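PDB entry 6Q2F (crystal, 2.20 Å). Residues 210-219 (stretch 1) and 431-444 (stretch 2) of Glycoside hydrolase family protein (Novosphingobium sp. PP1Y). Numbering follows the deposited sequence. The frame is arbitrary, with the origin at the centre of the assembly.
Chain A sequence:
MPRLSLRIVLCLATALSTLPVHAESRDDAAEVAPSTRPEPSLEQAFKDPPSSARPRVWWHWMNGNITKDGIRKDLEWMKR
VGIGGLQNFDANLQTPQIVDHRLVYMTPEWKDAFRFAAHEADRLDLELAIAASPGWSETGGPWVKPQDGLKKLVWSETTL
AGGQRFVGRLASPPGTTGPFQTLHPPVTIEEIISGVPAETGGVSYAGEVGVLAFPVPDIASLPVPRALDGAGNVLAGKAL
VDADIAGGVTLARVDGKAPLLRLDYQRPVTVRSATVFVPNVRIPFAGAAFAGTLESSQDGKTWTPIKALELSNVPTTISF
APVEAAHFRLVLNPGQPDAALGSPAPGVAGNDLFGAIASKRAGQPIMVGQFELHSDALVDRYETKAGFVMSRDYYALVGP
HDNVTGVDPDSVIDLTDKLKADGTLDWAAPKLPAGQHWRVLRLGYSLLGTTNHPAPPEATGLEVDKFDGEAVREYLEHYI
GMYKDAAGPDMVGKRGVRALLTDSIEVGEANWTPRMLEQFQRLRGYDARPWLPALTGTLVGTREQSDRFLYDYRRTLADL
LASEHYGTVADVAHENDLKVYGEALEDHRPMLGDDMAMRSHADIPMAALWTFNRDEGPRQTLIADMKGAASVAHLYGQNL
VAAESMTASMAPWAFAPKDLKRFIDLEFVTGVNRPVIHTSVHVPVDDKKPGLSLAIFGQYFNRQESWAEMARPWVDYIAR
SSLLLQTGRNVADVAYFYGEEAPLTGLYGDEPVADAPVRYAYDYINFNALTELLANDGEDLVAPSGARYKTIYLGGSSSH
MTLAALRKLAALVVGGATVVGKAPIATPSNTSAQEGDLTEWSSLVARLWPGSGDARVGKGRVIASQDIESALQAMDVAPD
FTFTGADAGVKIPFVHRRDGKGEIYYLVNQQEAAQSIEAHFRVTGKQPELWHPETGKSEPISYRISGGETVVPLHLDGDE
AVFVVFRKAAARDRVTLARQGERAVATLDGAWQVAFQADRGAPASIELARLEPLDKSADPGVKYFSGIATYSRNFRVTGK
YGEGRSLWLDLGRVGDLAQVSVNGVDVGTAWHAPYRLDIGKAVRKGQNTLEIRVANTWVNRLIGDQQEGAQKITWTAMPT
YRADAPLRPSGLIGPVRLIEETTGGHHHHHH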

ATOM      1  N   GLY A 210      34.177  -7.289  -8.623  1.00 44.66           N
ATOM      2  CA  GLY A 210      35.424  -7.726  -8.036  1.00 42.22           C
ATOM      3  C   GLY A 210      35.709  -9.168  -8.391  1.00 46.95           C
ATOM      4  O   GLY A 210      34.919  -9.844  -9.049  1.00 45.94           O
ATOM      5  N   VAL A 211      36.873  -9.624  -7.932  1.00 40.34           N
ATOM      6  CA  VAL A 211      37.322 -10.991  -8.131  1.00 40.16           C
ATOM      7  C   VAL A 211      37.697 -11.555  -6.776  1.00 43.14           C
ATOM      8  O   VAL A 211      38.495 -10.956  -6.047  1.00 46.91           O
ATOM      9  CB  VAL A 211      38.509 -11.063  -9.100  1.00 43.11           C
ATOM     10  CG1 VAL A 211      38.839 -12.502  -9.445  1.00 39.32           C
ATOM     11  CG2 VAL A 211      38.174 -10.292 -10.354  1.00 43.38           C
ATOM     12  N   LEU A 212      37.115 -12.690  -6.431  1.00 40.95           N
ATOM     13  CA  LEU A 212      37.400 -13.363  -5.180  1.00 37.40           C
ATOM     14  C   LEU A 212      37.885 -14.767  -5.487  1.00 47.47           C
ATOM     15  O   LEU A 212      37.438 -15.403  -6.444  1.00 49.14           O
ATOM     16  CB  LEU A 212      36.171 -13.427  -4.274  1.00 39.68           C
ATOM     17  CG  LEU A 212      35.517 -12.089  -3.952  1.00 42.72           C
ATOM     18  CD1 LEU A 212      34.200 -12.340  -3.253  1.00 47.10           C
ATOM     19  CD2 LEU A 212      36.459 -11.209  -3.102  1.00 38.89           C
ATOM     20  N   ALA A 213      38.826 -15.232  -4.680  1.00 44.38           N
ATOM     21  CA  ALA A 213      39.290 -16.604  -4.752  1.00 43.47           C
ATOM     22  C   ALA A 213      39.241 -17.191  -3.354  1.00 43.04           C
ATOM     23  O   ALA A 213      39.449 -16.491  -2.360  1.00 45.56           O
ATOM     24  CB  ALA A 213      40.705 -16.708  -5.324  1.00 46.26           C
ATOM     25  N   PHE A 214      38.960 -18.486  -3.286  1.00 39.44           N
ATOM     26  CA  PHE A 214      38.863 -19.161  -2.005  1.00 47.80           C
ATOM     27  C   PHE A 214      39.064 -20.646  -2.234  1.00 51.13           C
ATOM     28  O   PHE A 214      38.699 -21.161  -3.298  1.00 49.26           O
ATOM     29  CB  PHE A 214      37.516 -18.886  -1.329  1.00 45.40           C
ATOM     30  CG  PHE A 214      36.325 -19.085  -2.229  1.00 47.11           C
ATOM     31  CD1 PHE A 214      35.712 -20.323  -2.318  1.00 46.65           C
ATOM     32  CD2 PHE A 214      35.820 -18.038  -2.981  1.00 40.79           C
ATOM     33  CE1 PHE A 214      34.607 -20.520  -3.140  1.00 49.91           C
ATOM     34  CE2 PHE A 214      34.716 -18.227  -3.807  1.00 46.16           C
ATOM     35  CZ  PHE A 214      34.111 -19.475  -3.883  1.00 48.44           C
ATOM     36  N   PRO A 215      39.664 -21.348  -1.280  1.00 48.87           N
ATOM     37  CA  PRO A 215      39.860 -22.789  -1.434  1.00 52.94           C
ATOM     38  C   PRO A 215      38.542 -23.528  -1.310  1.00 50.82           C
ATOM     39  O   PRO A 215      37.609 -23.088  -0.633  1.00 50.46           O
ATOM     40  CB  PRO A 215      40.807 -23.152  -0.283  1.00 59.58           C
ATOM     41  CG  PRO A 215      41.365 -21.833   0.203  1.00 59.38           C
ATOM     42  CD  PRO A 215      40.292 -20.831  -0.058  1.00 46.97           C
ATOM     43  N   VAL A 216      38.477 -24.672  -1.975  1.00 48.95           N
ATOM     44  CA  VAL A 216      37.244 -25.443  -2.048  1.00 54.96           C
ATOM     45  C   VAL A 216      37.677 -26.900  -2.161  1.00 63.29           C
ATOM     46  O   VAL A 216      38.757 -27.178  -2.707  1.00 66.69           O
ATOM     47  CB  VAL A 216      36.372 -24.963  -3.225  1.00 55.08           C
ATOM     48  CG1 VAL A 216      35.914 -23.530  -3.034  1.00 55.11           C
ATOM     49  CG2 VAL A 216      37.070 -25.158  -4.562  1.00 53.41           C
ATOM     50  N   PRO A 217      36.922 -27.852  -1.619  1.00 63.23           N
ATOM     51  CA  PRO A 217      37.359 -29.251  -1.674  1.00 62.74           C
ATOM     52  C   PRO A 217      37.082 -29.874  -3.033  1.00 71.26           C
ATOM     53  O   PRO A 217      36.049 -29.620  -3.660  1.00 72.55           O
ATOM     54  CB  PRO A 217      36.522 -29.918  -0.578  1.00 60.29           C
ATOM     55  CG  PRO A 217      35.266 -29.115  -0.563  1.00 61.16           C
ATOM     56  CD  PRO A 217      35.680 -27.695  -0.843  1.00 59.87           C
ATOM     57  N   ASP A 218      38.036 -30.683  -3.498  1.00 72.84           N
ATOM     58  CA  ASP A 218      37.798 -31.522  -4.664  1.00 73.42           C
ATOM     59  C   ASP A 218      36.547 -32.351  -4.429  1.00 74.84           C
ATOM     60  O   ASP A 218      36.406 -33.006  -3.395  1.00 74.56           O
ATOM     61  CB  ASP A 218      39.000 -32.435  -4.925  1.00 76.47           C
ATOM     62  CG  ASP A 218      40.216 -31.675  -5.419  1.00 81.64           C
ATOM     63  OD1 ASP A 218      40.045 -30.744  -6.229  1.00 80.92           O
ATOM     64  OD2 ASP A 218      41.343 -32.013  -5.000  1.00 87.34           O
ATOM     65  N   ILE A 219      35.623 -32.292  -5.376  1.00 78.28           N
ATOM     66  CA  ILE A 219      34.288 -32.844  -5.192  1.00 82.04           C
ATOM     67  C   ILE A 219      34.070 -33.931  -6.234  1.00 85.96           C
ATOM     68  O   ILE A 219      34.606 -33.867  -7.345  1.00 78.86           O
ATOM     69  CB  ILE A 219      33.209 -31.736  -5.273  1.00 81.04           C
ATOM     70  CG1 ILE A 219      33.349 -30.759  -4.101  1.00 84.07           C
ATOM     71  CG2 ILE A 219      31.798 -32.299  -5.327  1.00 85.90           C
ATOM     72  CD1 ILE A 219      32.508 -29.503  -4.244  1.00 86.70           C
ATOM     73  N   LYS A 431      49.799 -22.873  -2.983  1.00 60.49           N
ATOM     74  CA  LYS A 431      49.618 -24.306  -2.818  1.00 63.25           C
ATOM     75  C   LYS A 431      48.585 -24.601  -1.736  1.00 63.83           C
ATOM     76  O   LYS A 431      48.444 -23.865  -0.758  1.00 59.94           O
ATOM     77  CB  LYS A 431      50.953 -24.958  -2.460  1.00 73.60           C
ATOM     78  CG  LYS A 431      51.221 -26.303  -3.105  1.00 78.04           C
ATOM     79  CD  LYS A 431      52.689 -26.704  -2.915  1.00 84.12           C
ATOM     80  CE  LYS A 431      52.971 -28.111  -3.440  1.00 91.23           C
ATOM     81  NZ  LYS A 431      52.361 -29.166  -2.578  1.00 96.30           N
ATOM     82  N   LEU A 432      47.872 -25.700  -1.911  1.00 63.00           N
ATOM     83  CA  LEU A 432      46.812 -26.092  -1.002  1.00 64.91           C
ATOM     84  C   LEU A 432      47.046 -27.516  -0.537  1.00 67.50           C
ATOM     85  O   LEU A 432      47.761 -28.281  -1.195  1.00 76.53           O
ATOM     86  CB  LEU A 432      45.435 -25.996  -1.680  1.00 57.75           C
ATOM     87  CG  LEU A 432      44.848 -24.611  -1.954  1.00 61.24           C
ATOM     88  CD1 LEU A 432      43.702 -24.714  -2.941  1.00 64.47           C
ATOM     89  CD2 LEU A 432      44.369 -23.957  -0.668  1.00 55.94           C
ATOM     90  N   PRO A 433      46.462 -27.907   0.595  1.00 72.07           N
ATOM     91  CA  PRO A 433      46.405 -29.333   0.948  1.00 72.85           C
ATOM     92  C   PRO A 433      45.853 -30.195  -0.180  1.00 79.76           C
ATOM     93  O   PRO A 433      45.211 -29.686  -1.104  1.00 83.38           O
ATOM     94  CB  PRO A 433      45.476 -29.352   2.164  1.00 73.55           C
ATOM     95  CG  PRO A 433      45.648 -28.001   2.781  1.00 72.25           C
ATOM     96  CD  PRO A 433      45.934 -27.042   1.667  1.00 74.23           C
ATOM     97  N   ALA A 434      46.110 -31.497  -0.124  1.00 82.30           N
ATOM     98  CA  ALA A 434      45.622 -32.407  -1.149  1.00 80.33           C
ATOM     99  C   ALA A 434      44.113 -32.548  -1.036  1.00 75.73           C
ATOM    100  O   ALA A 434      43.551 -32.521   0.059  1.00 77.00           O
ATOM    101  CB  ALA A 434      46.291 -33.780  -1.026  1.00 77.49           C
ATOM    102  N   GLY A 435      43.460 -32.700  -2.187  1.00 75.77           N
ATOM    103  CA  GLY A 435      42.011 -32.763  -2.220  1.00 71.30           C
ATOM    104  C   GLY A 435      41.329 -31.417  -2.124  1.00 72.82           C
ATOM    105  O   GLY A 435      40.168 -31.348  -1.712  1.00 71.20           O
ATOM    106  N   GLN A 436      42.018 -30.343  -2.507  1.00 78.11           N
ATOM    107  CA  GLN A 436      41.529 -28.983  -2.290  1.00 77.88           C
ATOM    108  C   GLN A 436      42.022 -28.124  -3.446  1.00 77.91           C
ATOM    109  O   GLN A 436      43.236 -27.968  -3.621  1.00 80.66           O
ATOM    110  CB  GLN A 436      42.037 -28.441  -0.956  1.00 76.84           C
ATOM    111  CG  GLN A 436      41.003 -27.768  -0.081  1.00 79.13           C
ATOM    112  CD  GLN A 436      41.528 -27.498   1.321  1.00 74.06           C
ATOM    113  OE1 GLN A 436      41.984 -28.412   2.007  1.00 76.93           O
ATOM    114  NE2 GLN A 436      41.470 -26.238   1.748  1.00 70.58           N
ATOM    115  N   HIS A 437      41.105 -27.569  -4.234  1.00 72.67           N
ATOM    116  CA  HIS A 437      41.485 -26.682  -5.327  1.00 62.58           C
ATOM    117  C   HIS A 437      40.941 -25.276  -5.099  1.00 61.34           C
ATOM    118  O   HIS A 437      40.209 -25.008  -4.139  1.00 56.33           O
ATOM    119  CB  HIS A 437      41.021 -27.237  -6.681  1.00 59.71           C
ATOM    120  CG  HIS A 437      39.536 -27.259  -6.868  1.00 62.53           C
ATOM    121  ND1 HIS A 437      38.746 -28.296  -6.420  1.00 66.68           N
ATOM    122  CD2 HIS A 437      38.702 -26.394  -7.497  1.00 58.27           C
ATOM    123  CE1 HIS A 437      37.486 -28.059  -6.744  1.00 63.57           C
ATOM    124  NE2 HIS A 437      37.434 -26.913  -7.400  1.00 59.95           N
ATOM    125  N   TRP A 438      41.335 -24.368  -5.989  1.00 58.01           N
ATOM    126  CA  TRP A 438      40.921 -22.975  -5.917  1.00 52.87           C
ATOM    127  C   TRP A 438      39.657 -22.737  -6.730  1.00 56.56           C
ATOM    128  O   TRP A 438      39.469 -23.314  -7.805  1.00 58.07           O
ATOM    129  CB  TRP A 438      42.030 -22.045  -6.419  1.00 59.63           C
ATOM    130  CG  TRP A 438      43.107 -21.786  -5.416  1.00 60.24           C
ATOM    131  CD1 TRP A 438      44.363 -22.334  -5.390  1.00 56.80           C
ATOM    132  CD2 TRP A 438      43.027 -20.913  -4.282  1.00 53.08           C
ATOM    133  NE1 TRP A 438      45.065 -21.851  -4.308  1.00 53.81           N
ATOM    134  CE2 TRP A 438      44.266 -20.982  -3.611  1.00 56.83           C
ATOM    135  CE3 TRP A 438      42.029 -20.082  -3.769  1.00 54.31           C
ATOM    136  CZ2 TRP A 438      44.529 -20.247  -2.459  1.00 57.27           C
ATOM    137  CZ3 TRP A 438      42.293 -19.356  -2.620  1.00 58.23           C
ATOM    138  CH2 TRP A 438      43.531 -19.441  -1.981  1.00 59.97           C
ATOM    139  N   ARG A 439      38.858 -21.812  -6.255  1.00 48.33           N
ATOM    140  CA  ARG A 439      37.699 -21.386  -6.964  1.00 52.41           C
ATOM    141  C   ARG A 439      37.838 -19.900  -7.092  1.00 51.92           C
ATOM    142  O   ARG A 439      38.056 -19.225  -6.141  1.00 51.77           O
ATOM    143  CB  ARG A 439      36.468 -21.720  -6.194  1.00 58.72           C
ATOM    144  CG  ARG A 439      35.217 -21.713  -7.008  1.00 63.36           C
ATOM    145  CD  ARG A 439      34.334 -22.743  -6.401  1.00 67.04           C
ATOM    146  NE  ARG A 439      32.951 -22.486  -6.641  1.00 73.56           N
ATOM    147  CZ  ARG A 439      31.979 -23.059  -5.955  1.00 85.24           C
ATOM    148  NH1 ARG A 439      32.252 -23.917  -4.989  1.00 81.12           N
ATOM    149  NH2 ARG A 439      30.723 -22.779  -6.253  1.00 91.82           N
ATOM    150  N   VAL A 440      37.701 -19.416  -8.305  1.00 55.10           N
ATOM    151  CA  VAL A 440      37.809 -18.017  -8.564  1.00 49.55           C
ATOM    152  C   VAL A 440      36.469 -17.520  -9.044  1.00 47.00           C
ATOM    153  O   VAL A 440      35.930 -17.994 -10.002  1.00 43.88           O
ATOM    154  CB  VAL A 440      38.874 -17.724  -9.599  1.00 46.52           C
ATOM    155  CG1 VAL A 440      39.061 -16.242  -9.768  1.00 41.18           C
ATOM    156  CG2 VAL A 440      40.162 -18.381  -9.195  1.00 42.83           C
ATOM    157  N   LEU A 441      35.975 -16.530  -8.339  1.00 42.06           N
ATOM    158  CA  LEU A 441      34.704 -15.943  -8.610  1.00 46.41           C
ATOM    159  C   LEU A 441      34.851 -14.553  -9.157  1.00 43.94           C
ATOM    160  O   LEU A 441      35.431 -13.705  -8.537  1.00 40.56           O
ATOM    161  CB  LEU A 441      33.954 -15.904  -7.300  1.00 42.39           C
ATOM    162  CG  LEU A 441      32.487 -15.627  -7.231  1.00 47.49           C
ATOM    163  CD1 LEU A 441      31.807 -16.283  -8.385  1.00 54.31           C
ATOM    164  CD2 LEU A 441      31.957 -16.200  -5.955  1.00 48.62           C
ATOM    165  N   ARG A 442      34.307 -14.341 -10.336  1.00 42.43           N
ATOM    166  CA  ARG A 442      34.350 -13.046 -10.922  1.00 44.74           C
ATOM    167  C   ARG A 442      32.946 -12.489 -10.804  1.00 44.42           C
ATOM    168  O   ARG A 442      32.029 -12.956 -11.425  1.00 44.86           O
ATOM    169  CB  ARG A 442      34.813 -13.066 -12.362  1.00 41.82           C
ATOM    170  CG  ARG A 442      34.863 -11.687 -12.961  1.00 45.11           C
ATOM    171  CD  ARG A 442      35.497 -11.676 -14.326  1.00 54.37           C
ATOM    172  NE  ARG A 442      35.417 -10.385 -14.958  1.00 50.28           N
ATOM    173  CZ  ARG A 442      35.770 -10.152 -16.203  1.00 56.68           C
ATOM    174  NH1 ARG A 442      36.225 -11.127 -16.949  1.00 49.72           N
ATOM    175  NH2 ARG A 442      35.658  -8.947 -16.703  1.00 53.58           N
ATOM    176  N   LEU A 443      32.821 -11.468  -9.985  1.00 40.16           N
ATOM    177  CA  LEU A 443      31.549 -10.812  -9.758  1.00 39.69           C
ATOM    178  C   LEU A 443      31.442  -9.595 -10.660  1.00 39.11           C
ATOM    179  O   LEU A 443      32.409  -8.846 -10.827  1.00 37.14           O
ATOM    180  CB  LEU A 443      31.414 -10.397  -8.294  1.00 41.04           C
ATOM    181  CG  LEU A 443      31.583 -11.536  -7.299  1.00 45.38           C
ATOM    182  CD1 LEU A 443      31.492 -10.984  -5.882  1.00 50.06           C
ATOM    183  CD2 LEU A 443      30.518 -12.588  -7.541  1.00 50.15           C
ATOM    184  N   GLY A 444      30.264  -9.402 -11.235  1.00 32.26           N
ATOM    185  CA  GLY A 444      29.979  -8.188 -11.969  1.00 30.50           C
ATOM    186  C   GLY A 444      28.547  -7.793 -11.722  1.00 37.44           C
ATOM    187  O   GLY A 444      27.874  -8.391 -10.874  1.00 39.82           O
TER

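The two stretches lie side by side as antiparallel strands, residues 210-217 against 436-444, and bury 1028 Å² between them. The largest shares fall to Val-216 (86 Å²), Arg-439 (84 Å²) and Phe-214 (78 Å²). All three send their side chains to the same face of the sheet, which also carries Leu-212, His-437, Leu-441 and Leu-443.

Val-216 pairs with His-437 through two backbone hydrogen bonds. Val-216 N donates to His-437 O at 2.8 Å, and His-437 N donates to Val-216 O, also at 2.8 Å. Their angles, 142° and 135°, are the most bent of the backbone set. Above this pair, Val-216 CG2 sits over one face of the His-437 imidazole, 3.5 Å from the ring centroid, in a CH-pi contact. The other methyl, Val-216 CG1, packs 3.7 Å from Arg-439 CB. The valine thus touches two neighbours on the same face.

The edge of the same imidazole is held by Asp-218. His-437 ND1 donates to Asp-218 OD1 at 2.8 Å. Just beyond the strand, Asp-218 N donates to Gly-435 O at 2.9 Å, so the ladder of bonds extends one step into the loop. Gly-435 has a positive phi of 79°, which by itself favours glycine.

Phe-214 and Arg-439 form the next hydrogen-bonded pair. Phe-214 N donates to Arg-439 O at 3.1 Å, and Arg-439 N to Phe-214 O at 3.0 Å. Arg-439 CB lies over one face of the phenyl ring, 4.2 Å from the centroid, in a CH-pi contact. Phe-214 CZ in turn lies over one face of the guanidinium. Arg-439 NE and NH2 are hydrogen-bonded elsewhere in the structure. At the edge of the phenyl ring, Phe-214 CE2 is 4.0 Å from Leu-441 CD2.

The pairing continues through Leu-212 and Leu-441. Leu-441 N to Leu-212 O, at 2.6 Å and 172°, is the shortest and straightest backbone bond here. Leu-212 CD1 also meets Leu-443 CD1 at 4.0 Å. Gly-210 ends the series opposite Leu-443. Its backbone angles would jam a CB against the preceding carbonyl O.

The other face is built from the non-hydrogen-bonded pairs. Pro-215 CG lies over the six-membered ring of Trp-438, 4.2 Å from its centroid. Proline has no amide hydrogen to donate, and this position in the register asks for none from it. Ala-213 CB is 3.9 Å from Trp-438 CE3, and Val-211 CG1 packs 3.8 Å from Val-440 CG1.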